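Local coordinates for protein ricin B lectin (Clostridium thermocellum, PDB 3VSF) that probably acts as an exo-beta-1,3-galactanase of glycoside hydrolase family 43 and binds galactose through a ricin-type beta-trefoil module, at residues C88-D93 and E98-V103; Y69-G74 and T155-F160; D469-S474 and I480-S485; G432-Y437 and Q445-T450. One frame throughout, in Å; residues are numbered along the deposited sequence.

Contact 1: residues C88-D93 and E98-V103; sequences CYRSKD and EYRGEV
Cys88 meets the far strand of this antiparallel hairpin twice through its backbone, its O receiving Arg100 N and its N reaching Gly101 O, both weak hydrogen bonds. Its small side chain leaves room for Val103, whose CG1 lies 3.5 Å from Cys88 CB. Gly101 has a phi of 90°, a backbone shape that a residue without CB takes readily. Next comes Tyr89, the non-hydrogen-bonded partner of Tyr99. Their rings are inclined by only 23° but slid apart, so they barely overlap, Tyr89 CE2 being 4.0 Å from Tyr99 CD1. Arg90 and Glu98 form the hydrogen-bonded pair: Arg90 N gives to Glu98 O at 3.0 Å, and Glu98 N to Arg90 O at 2.9 Å. Arginine suits this place because its long chain, CG anti to the backbone N and the chain bent at chi3 (57°), brings NH2 within 2.9 Å of Glu98 OE1. One face of its guanidinium stacks on that of Arg100, the centres 3.4 Å apart. Glu98, whose OE2 forms a salt bridge with Arg100 NH1, probably offsets the like charges, as does Asp157 at Arg100 NH2. The hairpin forms the last two strands of a four-stranded sheet: strand 98-105 is outermost, while strand 83-91 pairs on its other side with strand 69-77, from which Tyr69 offers Arg90 a cation-pi contact.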
# COMPACT_ATOMS: atom_id res chain seq x y z
N CYS A 88 -3.84 17.12 11.81
CA CYS A 88 -4.49 17.26 10.52
C CYS A 88 -3.60 18.04 9.56
O CYS A 88 -3.22 19.18 9.83
CB CYS A 88 -5.84 17.96 10.66
SG CYS A 88 -6.63 18.34 9.08
N TYR A 89 -3.26 17.42 8.43
CA TYR A 89 -2.43 18.07 7.42
C TYR A 89 -3.20 18.26 6.12
O TYR A 89 -3.98 17.40 5.72
CB TYR A 89 -1.15 17.26 7.19
CG TYR A 89 -0.27 17.16 8.41
CD1 TYR A 89 -0.50 16.19 9.38
CD2 TYR A 89 0.80 18.03 8.60
CE1 TYR A 89 0.31 16.09 10.50
CE2 TYR A 89 1.61 17.94 9.71
CZ TYR A 89 1.36 16.97 10.66
OH TYR A 89 2.17 16.87 11.77
N ARG A 90 -2.96 19.39 5.46
CA ARG A 90 -3.70 19.75 4.25
C ARG A 90 -2.75 19.90 3.06
O ARG A 90 -1.63 20.36 3.21
CB ARG A 90 -4.47 21.04 4.49
CG ARG A 90 -5.21 21.57 3.27
CD ARG A 90 -5.90 22.89 3.59
NE ARG A 90 -4.95 23.89 4.07
CZ ARG A 90 -4.83 25.11 3.56
NH1 ARG A 90 -5.60 25.49 2.55
NH2 ARG A 90 -3.93 25.95 4.06
N SER A 91 -3.22 19.50 1.88
CA SER A 91 -2.41 19.60 0.67
C SER A 91 -3.23 19.44 -0.61
O SER A 91 -4.32 18.85 -0.59
CB SER A 91 -1.30 18.55 0.70
OG SER A 91 -0.52 18.60 -0.49
N LYS A 92 -2.71 19.97 -1.71
CA LYS A 92 -3.33 19.82 -3.01
C LYS A 92 -2.53 18.88 -3.90
O LYS A 92 -3.08 18.20 -4.76
CB LYS A 92 -3.47 21.18 -3.70
CG LYS A 92 -4.51 22.10 -3.09
CD LYS A 92 -4.61 23.40 -3.87
CE LYS A 92 -5.76 24.27 -3.38
NZ LYS A 92 -5.84 25.56 -4.11
N ASP A 93 -1.21 18.86 -3.69
CA ASP A 93 -0.31 18.08 -4.52
C ASP A 93 -0.05 16.69 -3.94
O ASP A 93 0.50 15.82 -4.61
CB ASP A 93 1.01 18.82 -4.72
CG ASP A 93 1.87 18.81 -3.47
OD1 ASP A 93 2.88 18.08 -3.44
OD2 ASP A 93 1.53 19.53 -2.50
N GLU A 98 0.73 20.80 4.80
CA GLU A 98 0.69 21.95 5.69
C GLU A 98 0.03 21.59 7.02
O GLU A 98 -1.02 20.96 7.05
CB GLU A 98 -0.07 23.10 5.02
CG GLU A 98 -0.29 24.31 5.92
CD GLU A 98 -1.03 25.43 5.21
OE1 GLU A 98 -1.10 25.40 3.96
OE2 GLU A 98 -1.54 26.34 5.90
N TYR A 99 0.66 22.00 8.11
CA TYR A 99 0.14 21.75 9.45
C TYR A 99 -1.13 22.58 9.67
O TYR A 99 -1.18 23.76 9.32
CB TYR A 99 1.19 22.11 10.50
CG TYR A 99 0.89 21.59 11.88
CD1 TYR A 99 -0.08 20.62 12.09
CD2 TYR A 99 1.57 22.08 12.99
CE1 TYR A 99 -0.36 20.15 13.36
CE2 TYR A 99 1.30 21.62 14.26
CZ TYR A 99 0.33 20.65 14.44
OH TYR A 99 0.06 20.19 15.71
N ARG A 100 -2.15 21.96 10.26
CA ARG A 100 -3.41 22.65 10.51
C ARG A 100 -3.86 22.50 11.97
O ARG A 100 -4.97 22.90 12.33
CB ARG A 100 -4.50 22.13 9.57
CG ARG A 100 -4.19 22.33 8.10
CD ARG A 100 -4.19 23.80 7.72
NE ARG A 100 -5.50 24.24 7.22
CZ ARG A 100 -5.77 25.49 6.83
NH1 ARG A 100 -4.82 26.42 6.88
NH2 ARG A 100 -6.98 25.80 6.39
N GLY A 101 -2.99 21.94 12.80
CA GLY A 101 -3.27 21.79 14.22
C GLY A 101 -3.97 20.49 14.56
O GLY A 101 -4.15 19.62 13.71
N GLU A 102 -4.36 20.36 15.83
CA GLU A 102 -5.05 19.16 16.30
C GLU A 102 -6.56 19.33 16.26
O GLU A 102 -7.14 20.01 17.11
CB GLU A 102 -4.60 18.80 17.71
CG GLU A 102 -3.42 17.84 17.77
CD GLU A 102 -2.14 18.43 17.20
OE1 GLU A 102 -2.08 19.67 17.03
OE2 GLU A 102 -1.21 17.65 16.92
N VAL A 103 -7.20 18.71 15.27
CA VAL A 103 -8.65 18.74 15.17
C VAL A 103 -9.28 18.08 16.40
O VAL A 103 -10.43 18.33 16.73
CB VAL A 103 -9.14 18.02 13.90
CG1 VAL A 103 -8.66 18.75 12.66
CG2 VAL A 103 -8.68 16.57 13.89

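Contact 2: residues Y69-G74 and T155-F160; sequences YYYWYG and TPDGKF
Pro156 sets the CB-CG side of its pyrrolidine ring over one face of Tyr71, a CH-pi contact forming the main apolar part of this meeting of loop and strand. Its CB stands 3.8 Å from the centroid of the Tyr71 ring and only 11° off the ring normal, while CG reaches toward the phenol end, 3.5 Å from Tyr71 CZ. A proline suits the spot, since its compact, rigid ring turns C-H groups toward the aromatic cloud. The carbonyl of the same residue serves Tyr73, whose OH donates to Pro156 O at 3.2 Å from above the carbonyl plane and off its lone pairs. Tyr71 and Tyr73, two residues apart on strand 69-77, project from the same face of their sheet, one supplying a ring face and the other a hydroxyl. That sheet and the one running from strand 116-124 to strand 161-166 are successive blades of the five-bladed beta-propeller of family 43, and the loop joining the last two strands of the second blade is set against the first. Asp157 follows, its OD1 at the edge of the Tyr71 ring, 3.7 Å from CE2, with the carboxylate plane turned 81° from the ring. A chi1 of 45° swings the carboxylate over to this side, where OD1 also meets Arg100 of the outermost strand of the first blade. Farther on, Phe160 turns its ring to Phe131 and Met133 of strand 131-138.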
# COMPACT_ATOMS: atom_id res chain seq x y z
N TYR A 69 -8.80 20.31 -1.59
CA TYR A 69 -7.73 19.84 -0.72
C TYR A 69 -7.87 18.38 -0.31
O TYR A 69 -8.97 17.86 -0.16
CB TYR A 69 -7.63 20.72 0.53
CG TYR A 69 -7.27 22.16 0.25
CD1 TYR A 69 -5.94 22.56 0.19
CD2 TYR A 69 -8.25 23.12 0.06
CE1 TYR A 69 -5.60 23.88 -0.06
CE2 TYR A 69 -7.92 24.44 -0.20
CZ TYR A 69 -6.60 24.81 -0.25
OH TYR A 69 -6.26 26.12 -0.50
N TYR A 70 -6.73 17.73 -0.12
CA TYR A 70 -6.68 16.40 0.48
C TYR A 70 -6.27 16.55 1.94
O TYR A 70 -5.22 17.12 2.24
CB TYR A 70 -5.68 15.51 -0.25
CG TYR A 70 -6.12 15.07 -1.63
CD1 TYR A 70 -6.85 13.90 -1.81
CD2 TYR A 70 -5.80 15.82 -2.76
CE1 TYR A 70 -7.25 13.50 -3.07
CE2 TYR A 70 -6.20 15.43 -4.02
CZ TYR A 70 -6.93 14.26 -4.17
OH TYR A 70 -7.33 13.86 -5.42
N TYR A 71 -7.10 16.05 2.84
CA TYR A 71 -6.83 16.17 4.27
C TYR A 71 -6.31 14.87 4.87
O TYR A 71 -6.90 13.81 4.70
CB TYR A 71 -8.08 16.64 5.02
CG TYR A 71 -8.51 18.05 4.65
CD1 TYR A 71 -9.44 18.28 3.65
CD2 TYR A 71 -7.97 19.15 5.31
CE1 TYR A 71 -9.83 19.56 3.32
CE2 TYR A 71 -8.35 20.44 4.98
CZ TYR A 71 -9.29 20.64 3.98
OH TYR A 71 -9.67 21.91 3.65
N TRP A 72 -5.18 14.97 5.57
CA TRP A 72 -4.55 13.81 6.18
C TRP A 72 -4.65 13.87 7.70
O TRP A 72 -4.04 14.73 8.34
CB TRP A 72 -3.08 13.73 5.75
CG TRP A 72 -2.33 12.55 6.32
CD1 TRP A 72 -2.86 11.51 7.02
CD2 TRP A 72 -0.92 12.31 6.22
NE1 TRP A 72 -1.86 10.62 7.37
CE2 TRP A 72 -0.67 11.09 6.89
CE3 TRP A 72 0.14 12.99 5.64
CZ2 TRP A 72 0.61 10.55 6.99
CZ3 TRP A 72 1.41 12.45 5.74
CH2 TRP A 72 1.64 11.25 6.41
N TYR A 73 -5.43 12.96 8.27
CA TYR A 73 -5.59 12.90 9.72
C TYR A 73 -4.76 11.76 10.29
O TYR A 73 -4.41 10.82 9.58
CB TYR A 73 -7.06 12.70 10.09
CG TYR A 73 -8.00 13.72 9.46
CD1 TYR A 73 -8.20 14.96 10.06
CD2 TYR A 73 -8.67 13.44 8.28
CE1 TYR A 73 -9.05 15.89 9.50
CE2 TYR A 73 -9.52 14.37 7.71
CZ TYR A 73 -9.71 15.59 8.32
OH TYR A 73 -10.56 16.51 7.76
N GLY A 74 -4.45 11.85 11.58
CA GLY A 74 -3.67 10.83 12.26
C GLY A 74 -3.44 11.16 13.72
O GLY A 74 -3.69 12.29 14.15
N THR A 155 -16.29 22.09 9.81
CA THR A 155 -15.18 22.27 8.89
C THR A 155 -14.19 21.11 9.02
O THR A 155 -14.12 20.47 10.07
CB THR A 155 -14.45 23.60 9.13
OG1 THR A 155 -13.94 23.63 10.47
CG2 THR A 155 -15.39 24.77 8.92
N PRO A 156 -13.41 20.84 7.96
CA PRO A 156 -12.46 19.73 7.95
C PRO A 156 -11.29 19.95 8.91
O PRO A 156 -10.98 19.07 9.71
CB PRO A 156 -11.96 19.70 6.51
CG PRO A 156 -12.15 21.09 6.02
CD PRO A 156 -13.41 21.58 6.68
N ASP A 157 -10.65 21.11 8.82
CA ASP A 157 -9.47 21.40 9.64
C ASP A 157 -9.83 22.18 10.90
O ASP A 157 -8.95 22.72 11.58
CB ASP A 157 -8.43 22.17 8.82
CG ASP A 157 -9.04 23.30 8.01
OD1 ASP A 157 -8.51 23.59 6.91
OD2 ASP A 157 -10.04 23.88 8.46
N GLY A 158 -11.11 22.22 11.23
CA GLY A 158 -11.57 22.91 12.42
C GLY A 158 -11.54 22.00 13.64
O GLY A 158 -11.48 20.78 13.52
N LYS A 159 -11.59 22.61 14.83
CA LYS A 159 -11.59 21.85 16.07
C LYS A 159 -12.83 20.98 16.17
O LYS A 159 -13.95 21.48 16.23
CB LYS A 159 -11.53 22.80 17.27
CG LYS A 159 -10.52 23.93 17.14
CD LYS A 159 -9.09 23.43 17.17
CE LYS A 159 -8.10 24.58 17.13
NZ LYS A 159 -6.68 24.13 17.22
N PHE A 160 -12.63 19.66 16.19
CA PHE A 160 -13.73 18.71 16.30
C PHE A 160 -14.28 18.67 17.72
O PHE A 160 -13.57 18.93 18.69
CB PHE A 160 -13.28 17.31 15.87
CG PHE A 160 -13.28 17.10 14.39
CD1 PHE A 160 -14.13 16.18 13.81
CD2 PHE A 160 -12.44 17.83 13.57
CE1 PHE A 160 -14.14 15.98 12.44
CE2 PHE A 160 -12.44 17.64 12.20
CZ PHE A 160 -13.29 16.71 11.63

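Contact 3: residues D469-S474 and I480-S485; sequences DVRKWS and IIQQWS. With GOL (glycerol), chain G.
Glycerol O3 is gripped from both segments: Gln482 NE2 donates to it at 3.0 Å, and Lys472 N adds a weak bond. The site lies in a hairpin of the ricin-type beta-trefoil, and although the glycerol probably came from the crystallisation liquor, an aspartate, an aromatic ring and amides around a polyol are consistent with a sugar pocket of this family. Asp469 supplies the carboxylate. OD2 accepts from glycerol O1 at 2.7 Å and also meets Gln492, while OD1 takes a weaker bond from O2. Trp484 provides a flat apolar platform, glycerol C2 resting 3.6 Å from CD2 over one face of the indole. Behind the pocket, Asp469 and Gln482 pair through two backbone hydrogen bonds, and Arg471 N continues the pairing to Ile480 O at 2.8 Å. On the other face of the hairpin, the branched Val470 and Ile481 fill the apolar interior beside Trp494, with Val470 CG2 3.7 Å from Ile481 CD1. Gln482 keeps CG between its backbone N and carbonyl carbon (chi1 66°) and then runs extended, which sends NE2 to the glycerol and leaves OE1 over a face of the Arg471 guanidinium, the amide and guanidinium planes 80° apart.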
# COMPACT_ATOMS: atom_id res chain seq x y z
N ASP A 469 20.13 -15.88 -19.44
CA ASP A 469 20.55 -16.82 -20.47
C ASP A 469 19.47 -17.00 -21.54
O ASP A 469 18.29 -17.10 -21.23
CB ASP A 469 20.87 -18.17 -19.82
CG ASP A 469 21.57 -19.13 -20.77
OD1 ASP A 469 21.31 -19.07 -21.99
OD2 ASP A 469 22.38 -19.95 -20.29
N VAL A 470 19.90 -17.05 -22.80
CA VAL A 470 19.00 -17.38 -23.90
C VAL A 470 18.92 -18.90 -24.03
O VAL A 470 19.91 -19.56 -24.33
CB VAL A 470 19.48 -16.79 -25.23
CG1 VAL A 470 18.48 -17.09 -26.34
CG2 VAL A 470 19.69 -15.29 -25.10
N ARG A 471 17.73 -19.45 -23.79
CA ARG A 471 17.54 -20.90 -23.75
C ARG A 471 18.02 -21.59 -25.02
O ARG A 471 17.66 -21.20 -26.14
CB ARG A 471 16.07 -21.25 -23.51
CG ARG A 471 15.81 -22.74 -23.46
CD ARG A 471 14.33 -23.06 -23.55
NE ARG A 471 13.56 -22.42 -22.48
CZ ARG A 471 13.49 -22.89 -21.23
NH1 ARG A 471 14.15 -23.99 -20.90
NH2 ARG A 471 12.77 -22.25 -20.33
N LYS A 472 18.83 -22.63 -24.84
CA LYS A 472 19.28 -23.47 -25.95
C LYS A 472 20.06 -22.70 -27.02
O LYS A 472 20.06 -23.09 -28.18
CB LYS A 472 18.09 -24.18 -26.60
CG LYS A 472 18.04 -25.68 -26.33
CD LYS A 472 17.76 -25.97 -24.87
CE LYS A 472 17.87 -27.46 -24.59
NZ LYS A 472 19.25 -27.96 -24.85
N TRP A 473 20.73 -21.63 -26.61
CA TRP A 473 21.52 -20.83 -27.53
C TRP A 473 20.70 -20.34 -28.72
O TRP A 473 21.24 -20.09 -29.80
CB TRP A 473 22.72 -21.64 -28.04
CG TRP A 473 23.74 -21.96 -26.99
CD1 TRP A 473 23.59 -22.80 -25.93
CD2 TRP A 473 25.08 -21.46 -26.92
NE1 TRP A 473 24.75 -22.85 -25.19
CE2 TRP A 473 25.68 -22.03 -25.78
CE3 TRP A 473 25.83 -20.58 -27.71
CZ2 TRP A 473 26.99 -21.76 -25.41
CZ3 TRP A 473 27.14 -20.31 -27.34
CH2 TRP A 473 27.70 -20.89 -26.20
N SER A 474 19.39 -20.22 -28.53
CA SER A 474 18.50 -19.81 -29.61
C SER A 474 18.99 -18.56 -30.32
O SER A 474 19.49 -17.62 -29.68
CB SER A 474 17.08 -19.59 -29.08
OG SER A 474 16.23 -19.13 -30.13
N ILE A 480 13.33 -18.03 -25.65
CA ILE A 480 13.04 -17.88 -24.23
C ILE A 480 14.25 -17.42 -23.44
O ILE A 480 15.32 -18.01 -23.52
CB ILE A 480 12.52 -19.20 -23.61
CG1 ILE A 480 11.15 -19.57 -24.19
CG2 ILE A 480 12.43 -19.08 -22.10
CD1 ILE A 480 11.20 -20.16 -25.58
N ILE A 481 14.08 -16.34 -22.67
CA ILE A 481 15.12 -15.87 -21.78
C ILE A 481 14.97 -16.54 -20.42
O ILE A 481 13.89 -16.52 -19.83
CB ILE A 481 15.07 -14.34 -21.60
CG1 ILE A 481 15.25 -13.65 -22.96
CG2 ILE A 481 16.15 -13.88 -20.63
CD1 ILE A 481 16.54 -14.00 -23.66
N GLN A 482 16.05 -17.13 -19.92
CA GLN A 482 15.99 -17.92 -18.70
C GLN A 482 17.15 -17.64 -17.76
O GLN A 482 17.89 -16.68 -17.92
CB GLN A 482 15.97 -19.41 -19.05
CG GLN A 482 17.26 -19.90 -19.69
CD GLN A 482 17.20 -21.37 -20.06
OE1 GLN A 482 16.13 -21.97 -20.12
NE2 GLN A 482 18.37 -21.96 -20.32
N GLN A 483 17.28 -18.51 -16.76
CA GLN A 483 18.32 -18.42 -15.76
C GLN A 483 19.20 -19.65 -15.87
O GLN A 483 18.69 -20.77 -16.01
CB GLN A 483 17.68 -18.35 -14.37
CG GLN A 483 18.64 -18.09 -13.23
CD GLN A 483 17.94 -18.14 -11.88
OE1 GLN A 483 17.97 -17.18 -11.11
NE2 GLN A 483 17.29 -19.27 -11.59
N TRP A 484 20.52 -19.47 -15.83
CA TRP A 484 21.43 -20.60 -15.99
C TRP A 484 22.80 -20.32 -15.39
O TRP A 484 23.23 -19.17 -15.31
CB TRP A 484 21.57 -20.95 -17.48
CG TRP A 484 22.06 -22.34 -17.73
CD1 TRP A 484 23.36 -22.77 -17.72
CD2 TRP A 484 21.26 -23.49 -18.05
NE1 TRP A 484 23.41 -24.12 -18.00
CE2 TRP A 484 22.14 -24.58 -18.21
CE3 TRP A 484 19.89 -23.70 -18.21
CZ2 TRP A 484 21.68 -25.86 -18.52
CZ3 TRP A 484 19.44 -24.97 -18.52
CH2 TRP A 484 20.34 -26.03 -18.67
N SER A 485 23.48 -21.38 -14.96
CA SER A 485 24.81 -21.26 -14.38
C SER A 485 25.78 -20.61 -15.37
O SER A 485 25.63 -20.76 -16.58
CB SER A 485 25.34 -22.63 -13.96
OG SER A 485 24.45 -23.26 -13.06
C1 GOL G . 22.86 -23.18 -21.96
O1 GOL G . 23.38 -21.88 -21.86
C2 GOL G . 21.37 -23.16 -21.64
O2 GOL G . 20.83 -21.90 -21.97
C3 GOL G . 20.65 -24.24 -22.44
O3 GOL G . 19.29 -24.27 -22.08

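Contact 4: residues G432-Y437 and Q445-T450; sequences GVLIQY and QHWKFT
The backbones of 432-437 and 445-450 do not pair: their nearest CA atoms, those of Tyr437 and Gln445, are 8.6 Å apart, and side chains bridge the gap at two places. In the first, Leu434 and Trp447 reach toward each other from opposite directions. Leu434 CD2 comes within 3.7 Å of Trp447 CH2, at the far end of the benzo ring. Each residue suits its place: the large indole reaches across from strand 447-453 to the branched leucine. In this buried setting the indole NE1 bonds to the carbonyl of Leu421. In the second, Gln445 NE2 lies at the edge of the Tyr437 ring, 4.1 Å from CD2, in loose packing with the amide and ring planes 65° apart; the flat tyrosine ring fits beside the amide in this partly exposed place. An extended chain beyond CG (chi2 -173°) carries the Gln445 amide there, and its polar atoms find stronger partners nearby. NE2 gives hydrogen bonds to Asp422 OD2 and Thr438 O, and OE1 accepts from Asn440 N, fixing the amide at both ends. Asp422 and Asn440 bind beta-D-galactose in another structure of this protein, so Gln445 probably acts as a second-shell residue that positions them. Gln445, His446 and Trp447 spell the Gln-x-Trp motif of ricin-type beta-trefoils, in which the tryptophan enters the hydrophobic core. Trp447 packs there against Ile412 of strand 409-414, Ile459 of strand 456-461 and Val423 of strand 420-423, while Leu434 sits in strand 432-437, flanked by strands 385-390, 420-423 and 479-484.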
# COMPACT_ATOMS: atom_id res chain seq x y z
N GLY A 432 15.39 -21.92 -15.22
CA GLY A 432 14.37 -21.12 -14.58
C GLY A 432 13.97 -19.93 -15.43
O GLY A 432 14.77 -19.03 -15.68
N VAL A 433 12.72 -19.93 -15.88
CA VAL A 433 12.22 -18.89 -16.78
C VAL A 433 12.24 -17.49 -16.16
O VAL A 433 11.97 -17.32 -14.97
CB VAL A 433 10.78 -19.21 -17.25
CG1 VAL A 433 9.92 -17.96 -17.27
CG2 VAL A 433 10.81 -19.89 -18.61
N LEU A 434 12.58 -16.50 -16.97
CA LEU A 434 12.53 -15.10 -16.56
C LEU A 434 11.26 -14.43 -17.07
O LEU A 434 10.83 -14.67 -18.20
CB LEU A 434 13.76 -14.34 -17.06
CG LEU A 434 14.93 -14.21 -16.08
CD1 LEU A 434 15.33 -15.56 -15.51
CD2 LEU A 434 16.12 -13.54 -16.77
N ILE A 435 10.66 -13.59 -16.23
CA ILE A 435 9.44 -12.89 -16.59
C ILE A 435 9.52 -11.43 -16.17
O ILE A 435 10.48 -11.02 -15.51
CB ILE A 435 8.20 -13.51 -15.91
CG1 ILE A 435 8.32 -13.40 -14.39
CG2 ILE A 435 8.03 -14.96 -16.33
CD1 ILE A 435 7.16 -14.01 -13.64
N GLN A 436 8.52 -10.64 -16.55
CA GLN A 436 8.37 -9.30 -16.01
C GLN A 436 7.29 -9.34 -14.94
O GLN A 436 6.19 -9.83 -15.17
CB GLN A 436 8.01 -8.30 -17.11
CG GLN A 436 6.64 -8.51 -17.74
CD GLN A 436 6.23 -7.36 -18.64
OE1 GLN A 436 6.98 -6.41 -18.83
NE2 GLN A 436 5.03 -7.45 -19.20
N TYR A 437 7.62 -8.84 -13.75
CA TYR A 437 6.69 -8.92 -12.63
C TYR A 437 6.66 -7.62 -11.84
O TYR A 437 7.57 -6.79 -11.95
CB TYR A 437 7.08 -10.08 -11.71
CG TYR A 437 5.96 -10.58 -10.84
CD1 TYR A 437 4.93 -11.35 -11.37
CD2 TYR A 437 5.93 -10.30 -9.48
CE1 TYR A 437 3.90 -11.82 -10.57
CE2 TYR A 437 4.91 -10.76 -8.67
CZ TYR A 437 3.90 -11.52 -9.22
OH TYR A 437 2.88 -11.99 -8.42
N GLN A 445 14.77 -9.99 -8.25
CA GLN A 445 14.57 -8.84 -9.12
C GLN A 445 15.80 -7.93 -9.09
O GLN A 445 15.80 -6.86 -9.70
CB GLN A 445 13.32 -8.07 -8.71
CG GLN A 445 12.04 -8.87 -8.81
CD GLN A 445 10.80 -8.04 -8.55
OE1 GLN A 445 10.89 -6.87 -8.18
NE2 GLN A 445 9.63 -8.63 -8.76
N HIS A 446 16.83 -8.37 -8.37
CA HIS A 446 18.08 -7.63 -8.30
C HIS A 446 19.14 -8.27 -9.18
O HIS A 446 19.35 -9.49 -9.12
CB HIS A 446 18.57 -7.54 -6.85
CG HIS A 446 17.67 -6.75 -5.95
ND1 HIS A 446 17.92 -6.60 -4.60
CD2 HIS A 446 16.53 -6.07 -6.21
CE1 HIS A 446 16.96 -5.86 -4.07
NE2 HIS A 446 16.11 -5.53 -5.02
N TRP A 447 19.81 -7.46 -9.99
CA TRP A 447 20.78 -7.97 -10.96
C TRP A 447 22.12 -7.26 -10.86
O TRP A 447 22.17 -6.03 -10.78
CB TRP A 447 20.23 -7.84 -12.38
CG TRP A 447 18.92 -8.54 -12.58
CD1 TRP A 447 17.68 -8.00 -12.46
CD2 TRP A 447 18.73 -9.91 -12.93
NE1 TRP A 447 16.72 -8.95 -12.72
CE2 TRP A 447 17.35 -10.14 -13.01
CE3 TRP A 447 19.60 -10.98 -13.18
CZ2 TRP A 447 16.81 -11.38 -13.33
CZ3 TRP A 447 19.07 -12.21 -13.50
CH2 TRP A 447 17.68 -12.40 -13.58
N LYS A 448 23.20 -8.03 -10.86
CA LYS A 448 24.54 -7.46 -10.84
C LYS A 448 25.21 -7.59 -12.21
O LYS A 448 25.20 -8.66 -12.82
CB LYS A 448 25.41 -8.13 -9.77
CG LYS A 448 26.81 -7.55 -9.68
CD LYS A 448 27.59 -8.13 -8.51
CE LYS A 448 27.92 -9.60 -8.74
NZ LYS A 448 28.75 -10.15 -7.63
N PHE A 449 25.79 -6.49 -12.68
CA PHE A 449 26.49 -6.48 -13.96
C PHE A 449 27.99 -6.71 -13.76
O PHE A 449 28.64 -5.98 -13.01
CB PHE A 449 26.25 -5.16 -14.69
CG PHE A 449 24.84 -5.01 -15.20
CD1 PHE A 449 24.56 -5.19 -16.55
CD2 PHE A 449 23.81 -4.68 -14.34
CE1 PHE A 449 23.27 -5.05 -17.02
CE2 PHE A 449 22.52 -4.53 -14.81
CZ PHE A 449 22.25 -4.72 -16.15
N THR A 450 28.52 -7.71 -14.44
CA THR A 450 29.94 -8.01 -14.37
C THR A 450 30.60 -7.81 -15.73
O THR A 450 30.35 -8.55 -16.67
CB THR A 450 30.19 -9.46 -13.91
OG1 THR A 450 29.41 -9.73 -12.73
CG2 THR A 450 31.66 -9.69 -13.60

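From the N terminus, the chain first passes through 69-74, one side of contact 2, and then makes contact 1 as a tight hairpin nested within the long loop that contact 2 closes at 155-160. The two are physically joined: Ser91 pairs with Tyr70 inside the first propeller blade, and Val103 with Phe160 between this blade and the next. Much farther along, contact 4 closes a short loop between strand 432-437 and strand 447-453, which belong to different sheets of the trefoil, and contact 3 follows in series as another hairpin. Their centres are about 12 Å apart, linked by strand pairing at Leu434 and Ile481. No loops cross, and the centres of contacts 1 and 3 lie about 53 Å apart.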